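Local structure of fanconi-associated nuclease 1 homolog (Pseudomonas aeruginosa, 5Y7Q) at residues Tyr42-Phe47 with Ala79-Leu84; Val88-Thr93 with Leu100-Ile105; Leu198-Asn203 with Ser209-Ala214. The protein is a bacterial member of the FAN1 nuclease family, built with a helix-turn-helix-type domain and a VRR-NUC domain and seen here in complex with DNA. One frame throughout, in Å; residues are numbered along the deposited sequence.

Contact 1 of 3, residues Tyr42-Phe47 with Ala79-Leu84; sequences YYLHNF and ASQALL. With nucleotides of chain B.
Tyr43 and Leu44 carry the apolar side of this contact, reaching from the start of helix 42-57 to Gln81 and Ala82 on helix 78-89. Leu44 has CG anti to the backbone N (chi1 173°), which carries both methyls toward the other helix: CD1 lies 3.5 Å from Gln81 CB, while CD2 comes within 4.3 Å of Ala82 CB. The Leu44 and Gln81 side chains cross nearly at right angles. Tyr43 brings its phenol end alongside Ala82, with OH 3.4 Å from the methyl CB. The Ala82 carbonyl oxygen sits in the plane of the Tyr43 ring, at its edge. The local axes of the two segments run 88° to each other and pass 9.3 Å apart, a near-perpendicular crossing inside the helical FAN1 HTH domain. Polar ends find partners beyond the pair of segments: Tyr43 OH bonds to Glu104, and Gln81 NE2 to the carbonyl of Phe73. Arg86 adds a cation-pi contact to the Tyr43 ring. DNA is met by the neighbouring residue, Tyr42, whose hydroxyl OH donates to the phosphate oxygen OP2 of DG10 of chain B at 2.6 Å. The phosphorus lies in the Tyr42 ring plane, and Tyr43 CD1 rests over one face of that ring, toward the rim.

Contact 2 of 3, residues Val88-Thr93 with Leu100-Ile105; sequences VMRKGT and LAYAEI. With nucleotides of chain B.
A hydrogen bond from Arg90 NH1 to Tyr102 OH, 2.9 Å long and fairly straight at 159°, is where the two main side chains meet. Arg90 directly follows helix 78-89 and Tyr102 lies in the loop before helix 108-118; their side chains run antiparallel and overlap near their ends, with the guanidinium and the phenol ring turned 76° apart. The hydroxyl oxygen lies in the guanidinium plane, so the bond uses an edge of the arginine, and NH1 is also bonded to the carbonyl of Lys99. Two different groups take the two faces of the guanidinium: Leu100 CD2 on one, 4.2 Å from Arg90 NH1, and the sugar carbon C5' of DT8 of chain B on the other. A bend at chi3 turns the end of the arginine so that NE can donate to OP1 of DT8 of chain B, at 2.9 Å but well off straight (135°). The second oxygen of that phosphate, OP2, accepts from the backbone N of Lys91 at 2.7 Å. Tyr102 OH in turn donates to OP1 of DT9 of chain B over 2.9 Å, so the hydroxyl bridges the arginine and the next phosphate, accepting from one and donating to the other. Successive phosphates are thus gripped by side chains and a main-chain N-H, in a site of the FAN1 HTH domain that contacts the DNA through its sugar-phosphate backbone.

Contact 3 of 3, residues Leu198-Asn203 with Ser209-Ala214; sequences LMYFGN and SEFVLA. With nucleotides of chain B.
CZ of Phe211 lies by the hydroxyl and CZ of Tyr200, 3.3 Å from Tyr200 OH and 3.6 Å from Tyr200 CZ. This pair, whose side chains arrive from opposite directions, forms the closer part of the contact. The planes are 34° apart and the centroids 5.7 Å, an oblique pairing. Tyr200 reaches across because its CG is anti to the backbone N (chi1 177°), which sends the ring from helix 190-201 toward helix 209-215. Other aromatics continue the packing: Trp53 meets Tyr200 edge-to-face, and Phe435 does the same to Phe211.

Phe201 makes the looser half. Its CZ touches Glu210 CB at 4.0 Å and Phe211 CE2 at 4.5 Å. The Phe201 ring is nonetheless backed by its neighbour, since Tyr200 CD2 lies 3.7 Å above its plane, over the centre. The Glu210 chain bends at chi2, and its OE1 takes a weak hydrogen bond from Gln206.

Helix 209-215 turns a different flank to the DNA. Leu213 CD1 rests 3.7 Å from C6 of DG10 of chain B, and Val212 CG2 approaches the sugar of the same nucleotide. The arrangement is a small aromatic cluster joining two consecutive helices across a short connection, with Gly202 leaving helical geometry at positive phi after helix 190-201, and the second helix lying against a DNA base and sugar.

In the fold
The three contacts follow one another along the chain and lie on the same side of its centre. Contacts 1 and 2 share helix 78-89, their centres 10 Å apart; a probable hydrogen bond between Tyr43 OH and Glu104 OE2 (2.8 Å) joins them, and Ile105 CD1 packs 3.6 Å from Ala82 CB. Contact 3, centred about 15 Å from contact 1, meets it where Asn46 ND2 lies 3.3 Å from Phe211 CB and where Tyr42 packs on Val212. Contacts 2 and 3 do not touch, their nearest atoms being about 6 Å apart. One DNA strand ties the set together: contact 2 holds DT8 and DT9 of chain B, while contacts 1 and 3 share DG10, at its phosphate and at its base and sugar.

Contact 1 of 3, residues Tyr42-Phe47 with Ala79-Leu84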
loop_
_atom_site.group_PDB
_atom_site.type_symbol
_atom_site.label_atom_id
_atom_site.label_comp_id
_atom_site.label_asym_id
_atom_site.label_seq_id
_atom_site.Cartn_x
_atom_site.Cartn_y
_atom_site.Cartn_z
ATOM N N TYR A 42 0.925 -28.252 -7.402
ATOM C CA TYR A 42 1.175 -27.399 -6.236
ATOM C C TYR A 42 0.085 -26.345 -6.032
ATOM O O TYR A 42 -0.388 -26.136 -4.906
ATOM C CB TYR A 42 2.549 -26.706 -6.369
ATOM C CG TYR A 42 2.619 -25.663 -7.466
ATOM C CD1 TYR A 42 2.913 -26.017 -8.780
ATOM C CD2 TYR A 42 2.339 -24.331 -7.201
ATOM C CE1 TYR A 42 2.937 -25.064 -9.790
ATOM C CE2 TYR A 42 2.366 -23.375 -8.193
ATOM C CZ TYR A 42 2.666 -23.741 -9.481
ATOM O OH TYR A 42 2.684 -22.776 -10.466
ATOM N N TYR A 43 -0.352 -25.712 -7.126
ATOM C CA TYR A 43 -1.336 -24.635 -7.044
ATOM C C TYR A 43 -2.699 -25.158 -6.592
ATOM O O TYR A 43 -3.349 -24.549 -5.730
ATOM C CB TYR A 43 -1.443 -23.935 -8.402
ATOM C CG TYR A 43 -1.850 -24.859 -9.558
ATOM C CD1 TYR A 43 -0.909 -25.675 -10.188
ATOM C CD2 TYR A 43 -3.172 -24.913 -10.013
ATOM C CE1 TYR A 43 -1.262 -26.525 -11.229
ATOM C CE2 TYR A 43 -3.529 -25.740 -11.069
ATOM C CZ TYR A 43 -2.574 -26.553 -11.673
ATOM O OH TYR A 43 -2.920 -27.399 -12.717
ATOM N N LEU A 44 -3.149 -26.286 -7.159
ATOM C CA LEU A 44 -4.409 -26.884 -6.725
ATOM C C LEU A 44 -4.366 -27.255 -5.243
ATOM O O LEU A 44 -5.297 -26.937 -4.493
ATOM C CB LEU A 44 -4.728 -28.103 -7.581
ATOM C CG LEU A 44 -5.917 -28.954 -7.169
ATOM C CD1 LEU A 44 -7.171 -28.137 -7.262
ATOM C CD2 LEU A 44 -5.984 -30.129 -8.097
ATOM N N HIS A 45 -3.280 -27.919 -4.807
ATOM C CA HIS A 45 -3.047 -28.192 -3.385
ATOM C C HIS A 45 -3.228 -26.938 -2.527
ATOM O O HIS A 45 -3.903 -26.969 -1.484
ATOM C CB HIS A 45 -1.641 -28.748 -3.174
ATOM C CG HIS A 45 -1.402 -30.076 -3.811
ATOM N ND1 HIS A 45 -2.425 -30.906 -4.217
ATOM C CD2 HIS A 45 -0.250 -30.731 -4.096
ATOM C CE1 HIS A 45 -1.914 -32.011 -4.732
ATOM N NE2 HIS A 45 -0.597 -31.930 -4.672
ATOM N N ASN A 46 -2.623 -25.819 -2.944
ATOM C CA ASN A 46 -2.785 -24.596 -2.165
ATOM C C ASN A 46 -4.254 -24.173 -2.114
ATOM O O ASN A 46 -4.767 -23.778 -1.055
ATOM C CB ASN A 46 -1.902 -23.471 -2.734
ATOM C CG ASN A 46 -0.404 -23.828 -2.758
ATOM O OD1 ASN A 46 0.051 -24.721 -2.030
ATOM N ND2 ASN A 46 0.362 -23.123 -3.605
ATOM N N PHE A 47 -4.955 -24.279 -3.243
ATOM C CA PHE A 47 -6.355 -23.862 -3.290
ATOM C C PHE A 47 -7.240 -24.706 -2.366
ATOM O O PHE A 47 -8.093 -24.162 -1.642
ATOM C CB PHE A 47 -6.854 -23.939 -4.730
ATOM C CG PHE A 47 -8.159 -23.250 -4.953
ATOM C CD1 PHE A 47 -8.200 -21.917 -5.316
ATOM C CD2 PHE A 47 -9.345 -23.922 -4.793
ATOM C CE1 PHE A 47 -9.405 -21.277 -5.517
ATOM C CE2 PHE A 47 -10.542 -23.283 -4.998
ATOM C CZ PHE A 47 -10.572 -21.959 -5.359
ATOM N N ALA A 79 -8.543 -33.100 -12.578
ATOM C CA ALA A 79 -8.186 -32.242 -13.705
ATOM C C ALA A 79 -9.129 -31.047 -13.831
ATOM O O ALA A 79 -8.703 -29.949 -14.214
ATOM C CB ALA A 79 -8.167 -33.046 -14.999
ATOM N N SER A 80 -10.407 -31.226 -13.509
ATOM C CA SER A 80 -11.310 -30.088 -13.584
ATOM C C SER A 80 -11.056 -29.107 -12.450
ATOM O O SER A 80 -11.094 -27.884 -12.661
ATOM C CB SER A 80 -12.752 -30.559 -13.577
ATOM O OG SER A 80 -12.883 -31.652 -14.451
ATOM N N GLN A 81 -10.797 -29.615 -11.240
ATOM C CA GLN A 81 -10.309 -28.734 -10.179
ATOM C C GLN A 81 -9.111 -27.907 -10.657
ATOM O O GLN A 81 -9.108 -26.671 -10.558
ATOM C CB GLN A 81 -9.929 -29.557 -8.944
ATOM C CG GLN A 81 -11.091 -30.116 -8.153
ATOM C CD GLN A 81 -10.633 -30.873 -6.919
ATOM O OE1 GLN A 81 -9.634 -31.572 -6.960
ATOM N NE2 GLN A 81 -11.369 -30.744 -5.820
ATOM N N ALA A 82 -8.103 -28.586 -11.227
ATOM C CA ALA A 82 -6.868 -27.927 -11.649
ATOM C C ALA A 82 -7.144 -26.868 -12.698
ATOM O O ALA A 82 -6.624 -25.749 -12.621
ATOM C CB ALA A 82 -5.882 -28.952 -12.198
ATOM N N LEU A 83 -7.969 -27.210 -13.691
ATOM C CA LEU A 83 -8.304 -26.247 -14.727
ATOM C C LEU A 83 -8.950 -25.023 -14.123
ATOM O O LEU A 83 -8.595 -23.885 -14.471
ATOM C CB LEU A 83 -9.225 -26.870 -15.758
ATOM C CG LEU A 83 -9.530 -25.854 -16.845
ATOM C CD1 LEU A 83 -8.209 -25.436 -17.493
ATOM C CD2 LEU A 83 -10.514 -26.447 -17.869
ATOM N N LEU A 84 -9.872 -25.236 -13.184
ATOM C CA LEU A 84 -10.514 -24.106 -12.533
ATOM C C LEU A 84 -9.479 -23.181 -11.926
ATOM O O LEU A 84 -9.446 -21.972 -12.212
ATOM C CB LEU A 84 -11.470 -24.577 -11.449
ATOM C CG LEU A 84 -12.374 -23.426 -11.028
ATOM C CD1 LEU A 84 -12.977 -22.817 -12.286
ATOM C CD2 LEU A 84 -13.470 -23.924 -10.110
ATOM P P DG B 10 3.978 -23.971 -13.487
ATOM O OP1 DG B 10 4.250 -25.206 -14.254
ATOM O OP2 DG B 10 2.653 -23.653 -12.932
ATOM O "O5'" DG B 10 5.076 -23.970 -12.340
ATOM C "C5'" DG B 10 6.438 -24.134 -12.700
ATOM C "C4'" DG B 10 7.325 -23.597 -11.622
ATOM O "O4'" DG B 10 7.201 -22.162 -11.598
ATOM C "C3'" DG B 10 6.961 -24.093 -10.227
ATOM O "O3'" DG B 10 8.047 -24.783 -9.657
ATOM C "C2'" DG B 10 6.628 -22.832 -9.431
ATOM C "C1'" DG B 10 7.216 -21.715 -10.271
ATOM N N9 DG B 10 6.424 -20.509 -10.183
ATOM C C8 DG B 10 5.053 -20.415 -10.222
ATOM N N7 DG B 10 4.611 -19.196 -10.109
ATOM C C5 DG B 10 5.768 -18.434 -9.975
ATOM C C6 DG B 10 5.929 -17.035 -9.812
ATOM O O6 DG B 10 5.045 -16.158 -9.748
ATOM N N1 DG B 10 7.284 -16.685 -9.709
ATOM C C2 DG B 10 8.341 -17.582 -9.754
ATOM N N2 DG B 10 9.573 -17.072 -9.645
ATOM N N3 DG B 10 8.199 -18.884 -9.911
ATOM C C4 DG B 10 6.891 -19.239 -10.011
#

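Contact 2 of 3, residues Val88-Thr93 with Leu100-Ile105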
loop_
_atom_site.group_PDB
_atom_site.type_symbol
_atom_site.label_atom_id
_atom_site.label_comp_id
_atom_site.label_asym_id
_atom_site.label_seq_id
_atom_site.Cartn_x
_atom_site.Cartn_y
_atom_site.Cartn_z
ATOM N N VAL A 88 -8.760 -19.133 -12.501
ATOM C CA VAL A 88 -8.944 -18.159 -11.432
ATOM C C VAL A 88 -7.684 -17.339 -11.227
ATOM O O VAL A 88 -7.748 -16.133 -10.989
ATOM C CB VAL A 88 -9.359 -18.881 -10.140
ATOM C CG1 VAL A 88 -9.437 -17.909 -8.978
ATOM C CG2 VAL A 88 -10.694 -19.635 -10.338
ATOM N N MET A 89 -6.519 -17.966 -11.326
ATOM C CA MET A 89 -5.283 -17.242 -11.049
ATOM C C MET A 89 -4.776 -16.432 -12.227
ATOM O O MET A 89 -3.790 -15.698 -12.068
ATOM C CB MET A 89 -4.190 -18.210 -10.612
ATOM C CG MET A 89 -4.500 -18.856 -9.299
ATOM S SD MET A 89 -3.259 -20.038 -8.802
ATOM C CE MET A 89 -2.740 -20.686 -10.425
ATOM N N ARG A 90 -5.382 -16.549 -13.403
ATOM C CA ARG A 90 -4.931 -15.727 -14.510
ATOM C C ARG A 90 -5.797 -14.479 -14.581
ATOM O O ARG A 90 -6.814 -14.358 -13.897
ATOM C CB ARG A 90 -4.959 -16.518 -15.824
ATOM C CG ARG A 90 -3.821 -17.514 -15.980
ATOM C CD ARG A 90 -4.065 -18.586 -17.050
ATOM N NE ARG A 90 -4.091 -18.018 -18.402
ATOM C CZ ARG A 90 -3.673 -18.656 -19.495
ATOM N NH1 ARG A 90 -3.181 -19.890 -19.397
ATOM N NH2 ARG A 90 -3.734 -18.055 -20.685
ATOM N N LYS A 91 -5.401 -13.565 -15.457
ATOM C CA LYS A 91 -6.045 -12.262 -15.555
ATOM C C LYS A 91 -7.309 -12.351 -16.398
ATOM O O LYS A 91 -7.368 -13.082 -17.397
ATOM C CB LYS A 91 -5.070 -11.243 -16.163
ATOM C CG LYS A 91 -5.664 -9.899 -16.575
ATOM C CD LYS A 91 -6.151 -9.092 -15.379
ATOM C CE LYS A 91 -5.146 -8.009 -14.993
ATOM N NZ LYS A 91 -5.014 -6.942 -16.040
ATOM N N GLY A 92 -8.325 -11.602 -15.987
ATOM C CA GLY A 92 -9.539 -11.537 -16.766
ATOM C C GLY A 92 -10.361 -12.798 -16.652
ATOM O O GLY A 92 -9.947 -13.780 -16.025
ATOM N N THR A 93 -11.569 -12.752 -17.193
ATOM C CA THR A 93 -12.475 -13.879 -17.097
ATOM C C THR A 93 -12.603 -14.707 -18.387
ATOM O O THR A 93 -13.214 -15.773 -18.355
ATOM C CB THR A 93 -13.831 -13.351 -16.618
ATOM O OG1 THR A 93 -14.514 -14.370 -15.887
ATOM C CG2 THR A 93 -14.678 -12.871 -17.772
ATOM N N LEU A 100 -5.188 -22.324 -22.803
ATOM C CA LEU A 100 -5.444 -23.131 -21.618
ATOM C C LEU A 100 -4.770 -24.509 -21.643
ATOM O O LEU A 100 -5.186 -25.397 -20.896
ATOM C CB LEU A 100 -6.938 -23.271 -21.399
ATOM C CG LEU A 100 -7.505 -22.065 -20.678
ATOM C CD1 LEU A 100 -8.981 -22.231 -20.479
ATOM C CD2 LEU A 100 -6.821 -21.909 -19.347
ATOM N N ALA A 101 -3.830 -24.747 -22.552
ATOM C CA ALA A 101 -3.041 -25.979 -22.518
ATOM C C ALA A 101 -2.149 -26.089 -21.268
ATOM O O ALA A 101 -1.417 -25.156 -20.925
ATOM C CB ALA A 101 -2.179 -26.055 -23.778
ATOM N N TYR A 102 -2.214 -27.243 -20.593
ATOM C CA TYR A 102 -1.358 -27.610 -19.464
ATOM C C TYR A 102 -1.144 -29.121 -19.474
ATOM O O TYR A 102 -2.052 -29.880 -19.808
ATOM C CB TYR A 102 -1.952 -27.241 -18.095
ATOM C CG TYR A 102 -2.191 -25.789 -17.858
ATOM C CD1 TYR A 102 -3.423 -25.222 -18.152
ATOM C CD2 TYR A 102 -1.195 -24.976 -17.322
ATOM C CE1 TYR A 102 -3.666 -23.890 -17.944
ATOM C CE2 TYR A 102 -1.425 -23.626 -17.097
ATOM C CZ TYR A 102 -2.669 -23.089 -17.413
ATOM O OH TYR A 102 -2.931 -21.750 -17.214
ATOM N N ALA A 103 0.049 -29.558 -19.072
ATOM C CA ALA A 103 0.383 -30.974 -19.212
ATOM C C ALA A 103 -0.168 -31.834 -18.072
ATOM O O ALA A 103 -0.539 -32.990 -18.298
ATOM C CB ALA A 103 1.890 -31.144 -19.332
ATOM N N GLU A 104 -0.210 -31.316 -16.842
ATOM C CA GLU A 104 -0.827 -32.068 -15.750
ATOM C C GLU A 104 -2.294 -32.339 -16.025
ATOM O O GLU A 104 -2.841 -33.343 -15.555
ATOM C CB GLU A 104 -0.726 -31.308 -14.421
ATOM C CG GLU A 104 0.376 -30.260 -14.312
ATOM C CD GLU A 104 0.012 -28.915 -14.915
ATOM O OE1 GLU A 104 0.581 -28.602 -15.979
ATOM O OE2 GLU A 104 -0.811 -28.177 -14.323
ATOM N N ILE A 105 -2.960 -31.413 -16.713
ATOM C CA ILE A 105 -4.388 -31.537 -16.961
ATOM C C ILE A 105 -4.665 -32.416 -18.186
ATOM O O ILE A 105 -5.633 -33.190 -18.209
ATOM C CB ILE A 105 -4.984 -30.124 -17.086
ATOM C CG1 ILE A 105 -4.391 -29.243 -15.975
ATOM C CG2 ILE A 105 -6.467 -30.163 -16.949
ATOM C CD1 ILE A 105 -5.199 -27.999 -15.608
ATOM P P DT B 8 -2.592 -14.323 -17.888
ATOM O OP1 DT B 8 -3.575 -15.140 -18.666
ATOM O OP2 DT B 8 -3.014 -13.619 -16.658
ATOM O "O5'" DT B 8 -1.342 -15.263 -17.660
ATOM C "C5'" DT B 8 -0.639 -15.672 -18.800
ATOM C "C4'" DT B 8 0.481 -16.596 -18.448
ATOM O "O4'" DT B 8 1.667 -15.821 -18.173
ATOM C "C3'" DT B 8 0.232 -17.455 -17.224
ATOM O "O3'" DT B 8 0.640 -18.747 -17.517
ATOM C "C2'" DT B 8 1.116 -16.807 -16.144
ATOM C "C1'" DT B 8 2.260 -16.285 -16.985
ATOM N N1 DT B 8 3.075 -15.149 -16.385
ATOM C C2 DT B 8 4.449 -15.215 -16.469
ATOM O O2 DT B 8 5.045 -16.155 -16.970
ATOM N N3 DT B 8 5.117 -14.147 -15.934
ATOM C C4 DT B 8 4.563 -13.026 -15.342
ATOM O O4 DT B 8 5.253 -12.106 -14.895
ATOM C C5 DT B 8 3.127 -13.008 -15.284
ATOM C C7 DT B 8 2.432 -11.836 -14.664
ATOM C C6 DT B 8 2.449 -14.057 -15.813
ATOM P P DT B 9 0.186 -19.978 -16.608
ATOM O OP1 DT B 9 -0.168 -20.981 -17.635
ATOM O OP2 DT B 9 -0.705 -19.580 -15.491
ATOM O "O5'" DT B 9 1.540 -20.432 -15.935
ATOM C "C5'" DT B 9 2.680 -20.616 -16.753
ATOM C "C4'" DT B 9 3.890 -20.956 -15.916
ATOM O "O4'" DT B 9 4.602 -19.739 -15.587
ATOM C "C3'" DT B 9 3.568 -21.651 -14.587
ATOM O "O3'" DT B 9 4.414 -22.751 -14.419
ATOM C "C2'" DT B 9 3.844 -20.578 -13.539
ATOM C "C1'" DT B 9 4.917 -19.730 -14.213
ATOM N N1 DT B 9 4.925 -18.302 -13.748
ATOM C C2 DT B 9 6.128 -17.641 -13.573
ATOM O O2 DT B 9 7.222 -18.154 -13.780
ATOM N N3 DT B 9 6.004 -16.345 -13.139
ATOM C C4 DT B 9 4.827 -15.661 -12.863
ATOM O O4 DT B 9 4.816 -14.494 -12.470
ATOM C C5 DT B 9 3.617 -16.416 -13.053
ATOM C C7 DT B 9 2.294 -15.783 -12.785
ATOM C C6 DT B 9 3.721 -17.677 -13.488
#

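Contact 3 of 3, residues Leu198-Asn203 with Ser209-Ala214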
loop_
_atom_site.group_PDB
_atom_site.type_symbol
_atom_site.label_atom_id
_atom_site.label_comp_id
_atom_site.label_asym_id
_atom_site.label_seq_id
_atom_site.Cartn_x
_atom_site.Cartn_y
_atom_site.Cartn_z
ATOM N N LEU A 198 -10.598 -12.689 -0.106
ATOM C CA LEU A 198 -10.622 -11.617 0.867
ATOM C C LEU A 198 -10.938 -12.163 2.254
ATOM O O LEU A 198 -10.399 -11.681 3.253
ATOM C CB LEU A 198 -11.612 -10.539 0.427
ATOM C CG LEU A 198 -12.275 -9.795 1.580
ATOM C CD1 LEU A 198 -11.396 -8.645 2.058
ATOM C CD2 LEU A 198 -13.688 -9.320 1.266
ATOM N N MET A 199 -11.763 -13.203 2.349
ATOM C CA MET A 199 -11.972 -13.792 3.675
ATOM C C MET A 199 -10.681 -14.394 4.241
ATOM O O MET A 199 -10.391 -14.251 5.438
ATOM C CB MET A 199 -13.084 -14.837 3.631
ATOM C CG MET A 199 -14.417 -14.315 4.096
ATOM S SD MET A 199 -15.687 -15.574 3.934
ATOM C CE MET A 199 -15.642 -15.745 2.157
ATOM N N TYR A 200 -9.887 -15.067 3.407
ATOM C CA TYR A 200 -8.665 -15.673 3.926
ATOM C C TYR A 200 -7.610 -14.617 4.262
ATOM O O TYR A 200 -6.964 -14.704 5.309
ATOM C CB TYR A 200 -8.118 -16.687 2.929
ATOM C CG TYR A 200 -6.797 -17.351 3.318
ATOM C CD1 TYR A 200 -6.781 -18.478 4.117
ATOM C CD2 TYR A 200 -5.567 -16.871 2.844
ATOM C CE1 TYR A 200 -5.598 -19.105 4.466
ATOM C CE2 TYR A 200 -4.377 -17.502 3.186
ATOM C CZ TYR A 200 -4.404 -18.625 4.003
ATOM O OH TYR A 200 -3.242 -19.277 4.365
ATOM N N PHE A 201 -7.414 -13.621 3.391
ATOM C CA PHE A 201 -6.309 -12.683 3.551
ATOM C C PHE A 201 -6.633 -11.461 4.393
ATOM O O PHE A 201 -5.701 -10.785 4.840
ATOM C CB PHE A 201 -5.818 -12.186 2.193
ATOM C CG PHE A 201 -4.928 -13.156 1.477
ATOM C CD1 PHE A 201 -3.749 -13.586 2.047
ATOM C CD2 PHE A 201 -5.265 -13.633 0.227
ATOM C CE1 PHE A 201 -2.923 -14.493 1.377
ATOM C CE2 PHE A 201 -4.437 -14.526 -0.454
ATOM C CZ PHE A 201 -3.276 -14.965 0.120
ATOM N N GLY A 202 -7.907 -11.164 4.635
ATOM C CA GLY A 202 -8.266 -9.888 5.228
ATOM C C GLY A 202 -8.130 -8.679 4.320
ATOM O O GLY A 202 -8.206 -7.554 4.814
ATOM N N ASN A 203 -7.988 -8.871 3.006
ATOM C CA ASN A 203 -7.785 -7.798 2.034
ATOM C C ASN A 203 -7.806 -8.417 0.637
ATOM O O ASN A 203 -7.627 -9.628 0.480
ATOM C CB ASN A 203 -6.453 -7.066 2.260
ATOM C CG ASN A 203 -5.241 -7.981 2.052
ATOM O OD1 ASN A 203 -4.797 -8.209 0.931
ATOM N ND2 ASN A 203 -4.730 -8.529 3.132
ATOM N N SER A 209 -0.623 -16.541 -5.365
ATOM C CA SER A 209 0.798 -16.814 -5.561
ATOM C C SER A 209 1.619 -16.525 -4.301
ATOM O O SER A 209 2.775 -16.967 -4.209
ATOM C CB SER A 209 1.319 -16.025 -6.766
ATOM O OG SER A 209 0.585 -14.829 -6.951
ATOM N N GLU A 210 1.026 -15.848 -3.316
ATOM C CA GLU A 210 1.604 -15.801 -1.983
ATOM C C GLU A 210 2.060 -17.182 -1.515
ATOM O O GLU A 210 3.121 -17.316 -0.891
ATOM C CB GLU A 210 0.579 -15.220 -1.020
ATOM C CG GLU A 210 1.161 -14.293 0.005
ATOM C CD GLU A 210 1.442 -12.883 -0.513
ATOM O OE1 GLU A 210 2.152 -12.142 0.192
ATOM O OE2 GLU A 210 0.941 -12.504 -1.596
ATOM N N PHE A 211 1.286 -18.228 -1.825
ATOM C CA PHE A 211 1.667 -19.572 -1.390
ATOM C C PHE A 211 2.919 -20.067 -2.095
ATOM O O PHE A 211 3.784 -20.692 -1.467
ATOM C CB PHE A 211 0.522 -20.545 -1.625
ATOM C CG PHE A 211 -0.558 -20.435 -0.602
ATOM C CD1 PHE A 211 -0.557 -21.263 0.512
ATOM C CD2 PHE A 211 -1.559 -19.480 -0.734
ATOM C CE1 PHE A 211 -1.530 -21.150 1.469
ATOM C CE2 PHE A 211 -2.540 -19.367 0.219
ATOM C CZ PHE A 211 -2.526 -20.206 1.332
ATOM N N VAL A 212 3.040 -19.806 -3.394
ATOM C CA VAL A 212 4.202 -20.331 -4.099
ATOM C C VAL A 212 5.427 -19.465 -3.835
ATOM O O VAL A 212 6.536 -19.982 -3.665
ATOM C CB VAL A 212 3.903 -20.494 -5.602
ATOM C CG1 VAL A 212 3.671 -19.168 -6.262
ATOM C CG2 VAL A 212 5.040 -21.253 -6.283
ATOM N N LEU A 213 5.248 -18.143 -3.734
ATOM C CA LEU A 213 6.394 -17.274 -3.478
ATOM C C LEU A 213 6.975 -17.492 -2.074
ATOM O O LEU A 213 8.203 -17.406 -1.881
ATOM C CB LEU A 213 5.996 -15.817 -3.703
ATOM C CG LEU A 213 6.085 -15.239 -5.119
ATOM C CD1 LEU A 213 6.181 -16.287 -6.233
ATOM C CD2 LEU A 213 4.918 -14.330 -5.372
ATOM N N ALA A 214 6.127 -17.807 -1.090
ATOM C CA ALA A 214 6.658 -18.210 0.205
ATOM C C ALA A 214 7.239 -19.609 0.161
ATOM O O ALA A 214 8.131 -19.916 0.952
ATOM C CB ALA A 214 5.585 -18.135 1.283
ATOM P P DG B 10 3.978 -23.971 -13.487
ATOM O OP1 DG B 10 4.250 -25.206 -14.254
ATOM O OP2 DG B 10 2.653 -23.653 -12.932
ATOM O "O5'" DG B 10 5.076 -23.970 -12.340
ATOM C "C5'" DG B 10 6.438 -24.134 -12.700
ATOM C "C4'" DG B 10 7.325 -23.597 -11.622
ATOM O "O4'" DG B 10 7.201 -22.162 -11.598
ATOM C "C3'" DG B 10 6.961 -24.093 -10.227
ATOM O "O3'" DG B 10 8.047 -24.783 -9.657
ATOM C "C2'" DG B 10 6.628 -22.832 -9.431
ATOM C "C1'" DG B 10 7.216 -21.715 -10.271
ATOM N N9 DG B 10 6.424 -20.509 -10.183
ATOM C C8 DG B 10 5.053 -20.415 -10.222
ATOM N N7 DG B 10 4.611 -19.196 -10.109
ATOM C C5 DG B 10 5.768 -18.434 -9.975
ATOM C C6 DG B 10 5.929 -17.035 -9.812
ATOM O O6 DG B 10 5.045 -16.158 -9.748
ATOM N N1 DG B 10 7.284 -16.685 -9.709
ATOM C C2 DG B 10 8.341 -17.582 -9.754
ATOM N N2 DG B 10 9.573 -17.072 -9.645
ATOM N N3 DG B 10 8.199 -18.884 -9.911
ATOM C C4 DG B 10 6.891 -19.239 -10.011
#